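Local atomic coordinates of glutathione transferase (Lolium rigidum, PDB entry 6ZB6), a protein that probably catalyses the conjugation of glutathione to electrophilic xenobiotics, herbicides among them, as a phi class plant glutathione transferase. Residues 118-123 / 134-139; 114-119 / 182-187. All blocks are in the same frame, centred on the assembly; numbering follows the deposited sequence.

Contact 1: 118-123 / 134-139. With GTB (S-(p-nitrobenzyl)glutathione), chain G.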
ATOM      1  N   TYR A 118       5.200   7.141  10.177  1.00 33.34           N
ATOM      2  CA  TYR A 118       6.017   8.344  10.027  1.00 35.40           C
ATOM      3  C   TYR A 118       6.800   8.639  11.295  1.00 37.20           C
ATOM      4  O   TYR A 118       8.018   8.853  11.255  1.00 36.47           O
ATOM      5  CB  TYR A 118       5.135   9.545   9.679  1.00 40.34           C
ATOM      6  CG  TYR A 118       4.915   9.735   8.203  1.00 42.21           C
ATOM      7  CD1 TYR A 118       5.810  10.471   7.436  1.00 45.74           C
ATOM      8  CD2 TYR A 118       3.808   9.177   7.571  1.00 49.49           C
ATOM      9  CE1 TYR A 118       5.607  10.647   6.076  1.00 46.50           C
ATOM     10  CE2 TYR A 118       3.596   9.342   6.212  1.00 46.59           C
ATOM     11  CZ  TYR A 118       4.499  10.077   5.472  1.00 51.63           C
ATOM     12  OH  TYR A 118       4.283  10.242   4.125  1.00 54.62           O
ATOM     13  N   GLN A 119       6.110   8.659  12.433  1.00 32.43           N
ATOM     14  CA  GLN A 119       6.748   9.100  13.666  1.00 35.68           C
ATOM     15  C   GLN A 119       7.752   8.080  14.189  1.00 37.27           C
ATOM     16  O   GLN A 119       8.758   8.467  14.795  1.00 34.07           O
ATOM     17  CB  GLN A 119       5.689   9.385  14.727  1.00 34.41           C
ATOM     18  CG  GLN A 119       4.791  10.566  14.424  1.00 38.92           C
ATOM     19  CD  GLN A 119       5.544  11.879  14.408  1.00 42.32           C
ATOM     20  OE1 GLN A 119       6.587  12.012  15.040  1.00 41.17           O
ATOM     21  NE2 GLN A 119       5.014  12.861  13.678  1.00 44.69           N
ATOM     22  N   CYS A 120       7.513   6.785  13.963  1.00 34.13           N
ATOM     23  CA  CYS A 120       8.344   5.745  14.553  1.00 37.54           C
ATOM     24  C   CYS A 120       9.425   5.245  13.600  1.00 38.65           C
ATOM     25  O   CYS A 120      10.467   4.769  14.066  1.00 39.10           O
ATOM     26  CB  CYS A 120       7.468   4.564  14.988  1.00 34.11           C
ATOM     27  SG  CYS A 120       6.380   4.897  16.378  1.00 33.46           S
ATOM     28  N   LEU A 121       9.221   5.382  12.285  1.00 33.72           N
ATOM     29  CA  LEU A 121      10.137   4.837  11.282  1.00 36.16           C
ATOM     30  C   LEU A 121      10.692   5.922  10.369  1.00 43.77           C
ATOM     31  O   LEU A 121      11.899   6.182  10.399  1.00 39.35           O
ATOM     32  CB  LEU A 121       9.423   3.759  10.467  1.00 39.12           C
ATOM     33  CG  LEU A 121       9.697   2.299  10.800  1.00 51.28           C
ATOM     34  CD1 LEU A 121       9.268   1.423   9.628  1.00 52.36           C
ATOM     35  CD2 LEU A 121      11.167   2.109  11.117  1.00 51.40           C
ATOM     36  N   PHE A 122       9.847   6.565   9.553  1.00 38.95           N
ATOM     37  CA  PHE A 122      10.326   7.484   8.525  1.00 37.69           C
ATOM     38  C   PHE A 122      11.058   8.673   9.138  1.00 41.23           C
ATOM     39  O   PHE A 122      12.186   8.990   8.744  1.00 41.73           O
ATOM     40  CB  PHE A 122       9.157   7.979   7.666  1.00 37.00           C
ATOM     41  CG  PHE A 122       8.470   6.902   6.835  1.00 47.82           C
ATOM     42  CD1 PHE A 122       9.106   5.703   6.529  1.00 47.15           C
ATOM     43  CD2 PHE A 122       7.179   7.113   6.344  1.00 44.28           C
ATOM     44  CE1 PHE A 122       8.465   4.727   5.765  1.00 39.80           C
ATOM     45  CE2 PHE A 122       6.537   6.148   5.579  1.00 47.39           C
ATOM     46  CZ  PHE A 122       7.184   4.949   5.289  1.00 43.20           C
ATOM     47  N   ASN A 123      10.425   9.355  10.098  1.00 42.66           N
ATOM     48  CA  ASN A 123      11.015  10.575  10.650  1.00 46.53           C
ATOM     49  C   ASN A 123      12.383  10.343  11.281  1.00 50.55           C
ATOM     50  O   ASN A 123      13.329  11.063  10.919  1.00 49.15           O
ATOM     51  CB  ASN A 123      10.045  11.228  11.645  1.00 46.58           C
ATOM     52  CG  ASN A 123       8.951  12.031  10.958  1.00 59.20           C
ATOM     53  OD1 ASN A 123       8.731  11.913   9.749  1.00 63.30           O
ATOM     54  ND2 ASN A 123       8.247  12.845  11.737  1.00 59.10           N
ATOM     55  N   LYS A 134       3.524  12.115  21.353  1.00 46.87           N
ATOM     56  CA  LYS A 134       2.136  12.518  21.544  1.00 49.46           C
ATOM     57  C   LYS A 134       1.338  12.356  20.253  1.00 47.88           C
ATOM     58  O   LYS A 134       0.157  11.993  20.297  1.00 51.62           O
ATOM     59  CB  LYS A 134       2.040  13.947  22.084  1.00 56.13           C
ATOM     60  CG  LYS A 134       2.513  15.044  21.151  1.00 73.44           C
ATOM     61  CD  LYS A 134       1.701  16.325  21.297  1.00 77.51           C
ATOM     62  CE  LYS A 134       2.383  17.481  20.563  1.00 79.82           C
ATOM     63  NZ  LYS A 134       2.925  17.063  19.240  1.00 81.38           N
ATOM     64  N   VAL A 135       1.963  12.589  19.093  1.00 50.90           N
ATOM     65  CA  VAL A 135       1.313  12.252  17.828  1.00 42.57           C
ATOM     66  C   VAL A 135       1.056  10.750  17.761  1.00 36.75           C
ATOM     67  O   VAL A 135      -0.008  10.304  17.317  1.00 35.24           O
ATOM     68  CB  VAL A 135       2.156  12.728  16.624  1.00 44.07           C
ATOM     69  CG1 VAL A 135       1.479  12.329  15.318  1.00 40.83           C
ATOM     70  CG2 VAL A 135       2.391  14.236  16.656  1.00 43.46           C
ATOM     71  N   VAL A 136       2.025   9.952  18.211  1.00 38.36           N
ATOM     72  CA  VAL A 136       1.868   8.502  18.206  1.00 39.47           C
ATOM     73  C   VAL A 136       0.702   8.090  19.096  1.00 39.74           C
ATOM     74  O   VAL A 136      -0.170   7.312  18.686  1.00 32.87           O
ATOM     75  CB  VAL A 136       3.178   7.826  18.642  1.00 38.03           C
ATOM     76  CG1 VAL A 136       2.954   6.337  18.947  1.00 38.35           C
ATOM     77  CG2 VAL A 136       4.230   8.013  17.576  1.00 34.37           C
ATOM     78  N   ALA A 137       0.659   8.625  20.321  1.00 35.60           N
ATOM     79  CA  ALA A 137      -0.393   8.249  21.262  1.00 36.76           C
ATOM     80  C   ALA A 137      -1.769   8.608  20.723  1.00 38.61           C
ATOM     81  O   ALA A 137      -2.706   7.807  20.807  1.00 42.71           O
ATOM     82  CB  ALA A 137      -0.156   8.918  22.617  1.00 42.26           C
ATOM     83  N   GLU A 138      -1.906   9.803  20.152  1.00 34.10           N
ATOM     84  CA  GLU A 138      -3.198  10.216  19.616  1.00 33.16           C
ATOM     85  C   GLU A 138      -3.595   9.365  18.420  1.00 33.82           C
ATOM     86  O   GLU A 138      -4.770   9.012  18.272  1.00 34.22           O
ATOM     87  CB  GLU A 138      -3.159  11.688  19.236  1.00 43.14           C
ATOM     88  CG  GLU A 138      -3.192  12.610  20.434  1.00 54.60           C
ATOM     89  CD  GLU A 138      -2.891  14.041  20.061  1.00 71.94           C
ATOM     90  OE1 GLU A 138      -3.760  14.908  20.292  1.00 78.13           O
ATOM     91  OE2 GLU A 138      -1.789  14.296  19.530  1.00 76.63           O
ATOM     92  N   SER A 139      -2.626   9.008  17.570  1.00 35.91           N
ATOM     93  CA  SER A 139      -2.933   8.191  16.397  1.00 35.68           C
ATOM     94  C   SER A 139      -3.295   6.766  16.787  1.00 32.56           C
ATOM     95  O   SER A 139      -4.154   6.144  16.153  1.00 27.70           O
ATOM     96  CB  SER A 139      -1.752   8.177  15.429  1.00 35.56           C
ATOM     97  OG  SER A 139      -1.612   9.427  14.791  1.00 45.23           O
TER
HETATM   98  N1  GTB G 301      -1.118  10.202  -3.181  1.00 18.02           N
HETATM   99  CA1 GTB G 301       0.212   9.931  -3.703  1.00 21.51           C
HETATM  100  C1  GTB G 301       0.250   8.506  -4.277  1.00 18.28           C
HETATM  101  O11 GTB G 301      -0.391   7.575  -3.716  1.00 24.21           O
HETATM  102  O12 GTB G 301       0.917   8.248  -5.315  1.00 19.89           O
HETATM  103  CB1 GTB G 301       1.206  10.090  -2.547  1.00 22.70           C
HETATM  104  CG1 GTB G 301       2.608   9.782  -3.071  1.00 23.37           C
HETATM  105  CD1 GTB G 301       3.674  10.140  -2.051  1.00 26.96           C
HETATM  106  OE1 GTB G 301       3.393  10.598  -0.986  1.00 26.00           O
HETATM  107  N2  GTB G 301       5.053   9.904  -2.403  1.00 21.22           N
HETATM  108  CA2 GTB G 301       6.060  10.254  -1.423  1.00 25.17           C
HETATM  109  C2  GTB G 301       6.911  11.377  -1.997  1.00 21.65           C
HETATM  110  O2  GTB G 301       7.283  11.367  -3.129  1.00 22.74           O
HETATM  111  CB2 GTB G 301       6.921   9.025  -1.119  1.00 24.32           C
HETATM  112  SG2 GTB G 301       5.874   7.768  -0.299  1.00 30.90           S
HETATM  113  N3  GTB G 301       7.252  12.492  -1.147  1.00 25.54           N
HETATM  114  CA3 GTB G 301       8.069  13.557  -1.692  1.00 30.26           C
HETATM  115  C3  GTB G 301       7.343  14.895  -1.577  1.00 36.92           C
HETATM  116  O31 GTB G 301       8.007  15.967  -1.621  1.00 44.62           O
HETATM  117  O32 GTB G 301       6.089  14.933  -1.443  1.00 37.82           O
HETATM  118  C'  GTB G 301       5.390   8.401   1.335  1.00 35.64           C
HETATM  119  C1' GTB G 301       6.656   8.652   2.149  1.00 45.42           C
HETATM  120  C2' GTB G 301       6.985   9.942   2.533  1.00 50.70           C
HETATM  121  C3' GTB G 301       8.135  10.179   3.273  1.00 58.90           C
HETATM  122  C4' GTB G 301       8.955   9.121   3.635  1.00 57.62           C
HETATM  123  N41 GTB G 301      10.169   9.365   4.412  1.00 59.47           N
HETATM  124  O41 GTB G 301      10.462  10.648   4.910  1.00 59.42           O
HETATM  125  O42 GTB G 301      10.909   8.478   4.615  1.00 55.22           O
HETATM  126  C5' GTB G 301       8.625   7.828   3.247  1.00 53.47           C
HETATM  127  C6' GTB G 301       7.476   7.590   2.506  1.00 52.61           C
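Gln-119 touches Val-135 and Val-136 and carries most of this helix-to-helix contact. Its CB meets Val-136 CG2 at 3.5 Å. CG stands anti to the carbonyl carbon (chi1 -67°), and the chain then bends at chi2 (-65°), so that the side chain crosses Val-135 at about a right angle. CG and NE2 of Gln-119 each lie 3.9 Å from Val-135 CG1. The amide makes no hydrogen bond to 134-139; its OE1 accepts from the backbone N of Asp-132, in the link between the helices. Cys-120 adds its SG, 4.0 Å from Val-136 CG2, so that one methyl touches both residues.

The other face of 118-123 belongs to the ligand pocket. The Phe-122 ring has C5' of S-(p-nitrobenzyl)glutathione over the centre of one face, 3.4 Å above the plane. Tyr-118 brings its OH to 3.2 Å from C2' of the same ring. Asn-123 N bonds to Tyr-118 O, five residues back, which makes a wider pi-type turn here.

The segments belong to helices 92-127 and 133-156 of the all-helical C-terminal domain. Their axes approach to 10.0 Å at 128°, nearer antiparallel than parallel. The loop residues Thr-182 and Pro-183 touch Cys-120.

Contact 2: 114-119 / 182-187. With GTB (S-(p-nitrobenzyl)glutathione), chain G.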
ATOM      1  N   SER A 114      -0.859   5.553   9.246  1.00 22.65           N
ATOM      2  CA  SER A 114       0.305   6.213   8.661  1.00 19.79           C
ATOM      3  C   SER A 114       1.085   7.116   9.616  1.00 20.02           C
ATOM      4  O   SER A 114       2.327   7.074   9.575  1.00 26.50           O
ATOM      5  CB  SER A 114      -0.149   7.013   7.420  1.00 25.88           C
ATOM      6  OG  SER A 114       0.955   7.625   6.800  1.00 38.24           O
ATOM      7  N   PRO A 115       0.465   7.936  10.475  1.00 24.04           N
ATOM      8  CA  PRO A 115       1.279   8.783  11.361  1.00 24.39           C
ATOM      9  C   PRO A 115       2.194   7.993  12.266  1.00 29.39           C
ATOM     10  O   PRO A 115       3.305   8.454  12.569  1.00 25.66           O
ATOM     11  CB  PRO A 115       0.230   9.559  12.165  1.00 34.16           C
ATOM     12  CG  PRO A 115      -0.939   9.620  11.256  1.00 30.34           C
ATOM     13  CD  PRO A 115      -0.966   8.257  10.617  1.00 26.58           C
ATOM     14  N   ILE A 116       1.768   6.804  12.698  1.00 27.49           N
ATOM     15  CA  ILE A 116       2.625   5.982  13.543  1.00 23.36           C
ATOM     16  C   ILE A 116       3.850   5.519  12.767  1.00 27.54           C
ATOM     17  O   ILE A 116       4.964   5.504  13.301  1.00 30.92           O
ATOM     18  CB  ILE A 116       1.828   4.802  14.127  1.00 27.17           C
ATOM     19  CG1 ILE A 116       0.639   5.329  14.941  1.00 27.81           C
ATOM     20  CG2 ILE A 116       2.733   3.933  15.034  1.00 22.33           C
ATOM     21  CD1 ILE A 116      -0.506   4.351  15.083  1.00 30.23           C
ATOM     22  N   VAL A 117       3.675   5.159  11.493  1.00 28.39           N
ATOM     23  CA  VAL A 117       4.814   4.777  10.662  1.00 28.19           C
ATOM     24  C   VAL A 117       5.759   5.960  10.478  1.00 30.35           C
ATOM     25  O   VAL A 117       6.983   5.823  10.602  1.00 32.16           O
ATOM     26  CB  VAL A 117       4.334   4.222   9.307  1.00 25.05           C
ATOM     27  CG1 VAL A 117       5.521   3.993   8.384  1.00 29.67           C
ATOM     28  CG2 VAL A 117       3.552   2.935   9.518  1.00 27.98           C
ATOM     29  N   TYR A 118       5.200   7.141  10.177  1.00 33.34           N
ATOM     30  CA  TYR A 118       6.017   8.344  10.027  1.00 35.40           C
ATOM     31  C   TYR A 118       6.800   8.639  11.295  1.00 37.20           C
ATOM     32  O   TYR A 118       8.018   8.853  11.255  1.00 36.47           O
ATOM     33  CB  TYR A 118       5.135   9.545   9.679  1.00 40.34           C
ATOM     34  CG  TYR A 118       4.915   9.735   8.203  1.00 42.21           C
ATOM     35  CD1 TYR A 118       5.810  10.471   7.436  1.00 45.74           C
ATOM     36  CD2 TYR A 118       3.808   9.177   7.571  1.00 49.49           C
ATOM     37  CE1 TYR A 118       5.607  10.647   6.076  1.00 46.50           C
ATOM     38  CE2 TYR A 118       3.596   9.342   6.212  1.00 46.59           C
ATOM     39  CZ  TYR A 118       4.499  10.077   5.472  1.00 51.63           C
ATOM     40  OH  TYR A 118       4.283  10.242   4.125  1.00 54.62           O
ATOM     41  N   GLN A 119       6.110   8.659  12.433  1.00 32.43           N
ATOM     42  CA  GLN A 119       6.748   9.100  13.666  1.00 35.68           C
ATOM     43  C   GLN A 119       7.752   8.080  14.189  1.00 37.27           C
ATOM     44  O   GLN A 119       8.758   8.467  14.795  1.00 34.07           O
ATOM     45  CB  GLN A 119       5.689   9.385  14.727  1.00 34.41           C
ATOM     46  CG  GLN A 119       4.791  10.566  14.424  1.00 38.92           C
ATOM     47  CD  GLN A 119       5.544  11.879  14.408  1.00 42.32           C
ATOM     48  OE1 GLN A 119       6.587  12.012  15.040  1.00 41.17           O
ATOM     49  NE2 GLN A 119       5.014  12.861  13.678  1.00 44.69           N
ATOM     50  N   THR A 182       7.288  -1.159  13.574  1.00 26.79           N
ATOM     51  CA  THR A 182       7.324  -0.167  14.639  1.00 23.57           C
ATOM     52  C   THR A 182       7.209  -0.854  15.989  1.00 29.13           C
ATOM     53  O   THR A 182       6.919  -2.048  16.070  1.00 25.46           O
ATOM     54  CB  THR A 182       6.191   0.829  14.460  1.00 26.46           C
ATOM     55  OG1 THR A 182       4.961   0.191  14.821  1.00 27.06           O
ATOM     56  CG2 THR A 182       6.145   1.363  12.988  1.00 19.40           C
ATOM     57  N   PRO A 183       7.390  -0.111  17.084  1.00 30.91           N
ATOM     58  CA  PRO A 183       7.175  -0.709  18.414  1.00 30.45           C
ATOM     59  C   PRO A 183       5.749  -1.172  18.660  1.00 33.01           C
ATOM     60  O   PRO A 183       5.501  -1.834  19.676  1.00 31.32           O
ATOM     61  CB  PRO A 183       7.560   0.426  19.374  1.00 30.21           C
ATOM     62  CG  PRO A 183       8.557   1.231  18.609  1.00 35.50           C
ATOM     63  CD  PRO A 183       8.016   1.223  17.191  1.00 32.59           C
ATOM     64  N   HIS A 184       4.812  -0.874  17.763  1.00 27.21           N
ATOM     65  CA  HIS A 184       3.400  -1.148  17.990  1.00 29.23           C
ATOM     66  C   HIS A 184       2.901  -2.326  17.168  1.00 24.58           C
ATOM     67  O   HIS A 184       1.689  -2.520  17.038  1.00 26.03           O
ATOM     68  CB  HIS A 184       2.595   0.121  17.707  1.00 25.77           C
ATOM     69  CG  HIS A 184       3.119   1.301  18.455  1.00 38.41           C
ATOM     70  ND1 HIS A 184       3.028   1.405  19.828  1.00 41.28           N
ATOM     71  CD2 HIS A 184       3.815   2.385  18.040  1.00 37.86           C
ATOM     72  CE1 HIS A 184       3.610   2.524  20.220  1.00 42.68           C
ATOM     73  NE2 HIS A 184       4.094   3.137  19.155  1.00 43.53           N
ATOM     74  N   ALA A 185       3.822  -3.137  16.646  1.00 27.17           N
ATOM     75  CA  ALA A 185       3.461  -4.242  15.764  1.00 30.50           C
ATOM     76  C   ALA A 185       2.611  -5.299  16.449  1.00 29.36           C
ATOM     77  O   ALA A 185       1.913  -6.048  15.762  1.00 30.63           O
ATOM     78  CB  ALA A 185       4.718  -4.895  15.202  1.00 30.94           C
ATOM     79  N   ALA A 186       2.659  -5.396  17.778  1.00 24.39           N
ATOM     80  CA  ALA A 186       1.807  -6.383  18.435  1.00 25.89           C
ATOM     81  C   ALA A 186       0.341  -5.958  18.498  1.00 27.97           C
ATOM     82  O   ALA A 186      -0.497  -6.779  18.887  1.00 22.15           O
ATOM     83  CB  ALA A 186       2.349  -6.694  19.846  1.00 19.77           C
ATOM     84  N   LEU A 187      -0.006  -4.738  18.061  1.00 23.54           N
ATOM     85  CA  LEU A 187      -1.385  -4.260  18.168  1.00 25.36           C
ATOM     86  C   LEU A 187      -2.373  -5.233  17.537  1.00 23.39           C
ATOM     87  O   LEU A 187      -3.426  -5.531  18.117  1.00 20.88           O
ATOM     88  CB  LEU A 187      -1.522  -2.884  17.501  1.00 22.61           C
ATOM     89  CG  LEU A 187      -2.878  -2.180  17.645  1.00 22.83           C
ATOM     90  CD1 LEU A 187      -3.245  -2.030  19.113  1.00 28.12           C
ATOM     91  CD2 LEU A 187      -2.863  -0.814  16.939  1.00 24.31           C
TER
HETATM   92  N1  GTB G 301      -1.118  10.202  -3.181  1.00 18.02           N
HETATM   93  CA1 GTB G 301       0.212   9.931  -3.703  1.00 21.51           C
HETATM   94  C1  GTB G 301       0.250   8.506  -4.277  1.00 18.28           C
HETATM   95  O11 GTB G 301      -0.391   7.575  -3.716  1.00 24.21           O
HETATM   96  O12 GTB G 301       0.917   8.248  -5.315  1.00 19.89           O
HETATM   97  CB1 GTB G 301       1.206  10.090  -2.547  1.00 22.70           C
HETATM   98  CG1 GTB G 301       2.608   9.782  -3.071  1.00 23.37           C
HETATM   99  CD1 GTB G 301       3.674  10.140  -2.051  1.00 26.96           C
HETATM  100  OE1 GTB G 301       3.393  10.598  -0.986  1.00 26.00           O
HETATM  101  N2  GTB G 301       5.053   9.904  -2.403  1.00 21.22           N
HETATM  102  CA2 GTB G 301       6.060  10.254  -1.423  1.00 25.17           C
HETATM  103  C2  GTB G 301       6.911  11.377  -1.997  1.00 21.65           C
HETATM  104  O2  GTB G 301       7.283  11.367  -3.129  1.00 22.74           O
HETATM  105  CB2 GTB G 301       6.921   9.025  -1.119  1.00 24.32           C
HETATM  106  SG2 GTB G 301       5.874   7.768  -0.299  1.00 30.90           S
HETATM  107  N3  GTB G 301       7.252  12.492  -1.147  1.00 25.54           N
HETATM  108  CA3 GTB G 301       8.069  13.557  -1.692  1.00 30.26           C
HETATM  109  C3  GTB G 301       7.343  14.895  -1.577  1.00 36.92           C
HETATM  110  O31 GTB G 301       8.007  15.967  -1.621  1.00 44.62           O
HETATM  111  O32 GTB G 301       6.089  14.933  -1.443  1.00 37.82           O
HETATM  112  C'  GTB G 301       5.390   8.401   1.335  1.00 35.64           C
HETATM  113  C1' GTB G 301       6.656   8.652   2.149  1.00 45.42           C
HETATM  114  C2' GTB G 301       6.985   9.942   2.533  1.00 50.70           C
HETATM  115  C3' GTB G 301       8.135  10.179   3.273  1.00 58.90           C
HETATM  116  C4' GTB G 301       8.955   9.121   3.635  1.00 57.62           C
HETATM  117  N41 GTB G 301      10.169   9.365   4.412  1.00 59.47           N
HETATM  118  O41 GTB G 301      10.462  10.648   4.910  1.00 59.42           O
HETATM  119  O42 GTB G 301      10.909   8.478   4.615  1.00 55.22           O
HETATM  120  C5' GTB G 301       8.625   7.828   3.247  1.00 53.47           C
HETATM  121  C6' GTB G 301       7.476   7.590   2.506  1.00 52.61           C
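Ile-116 sets its CG2 methyl against the imidazole of His-184, 3.6 Å from CD2. The methyl is anti to the backbone N and reaches out toward the loop, while CG1 takes the place beside that N. The methyl comes at the ring on a slant. It meets a carbon of the imidazole and no nitrogen.

Thr-182 meets the helix at Ile-116 and Val-117. Its CG2 rests 4.3 Å from Ile-116 O and equally far from Val-117 CA, so here a methyl lies on helix backbone. The side chain of Val-117 starts away from the loop, and Phe-122 and Tyr-178 touch it.

The hydroxyl of Thr-182 has two partners, one in its own segment and one at the end of helix 173-179. OG1 accepts from His-184 N at 3.1 Å with an N-H...O angle of 158°, which makes an ST turn. It is also hydrogen-bonded to Phe-179 O. A type I turn runs from Thr-182 to Ala-185, closed by a weak backbone bond. These bonds probably steady the backbone around His-184. Leu-140 and Phe-179 also touch the His-184 side chain.

No hydrogen bond or salt bridge joins the two segments. The loop is held to the helix by apolar and van der Waals contacts, and its polar bonds go to its own turn and to the end of helix 173-179.

In the fold
Contacts 1 and 2 use overlapping parts of helix 92-127, sharing Tyr-118 and Gln-119, and their centres are 7 Å apart. Their partners also meet each other: Val-136 CG1 packs on His-184 NE2 at 3.4 Å, and Ser-139 CB lies 3.8 Å from Ile-116 CG1. Helix 133-156 and loop 182-187 thus cover adjoining sides of one helix. A probable hydrogen bond of 3.1 Å from Phe-122 N to Val-117 O joins the two contacts along that helix. Its Tyr-118 and Phe-122 line the nitrobenzyl end of the bound ligand, while Gln-54, Glu-67 and Ser-68 are among the residues that hydrogen-bond the ligand.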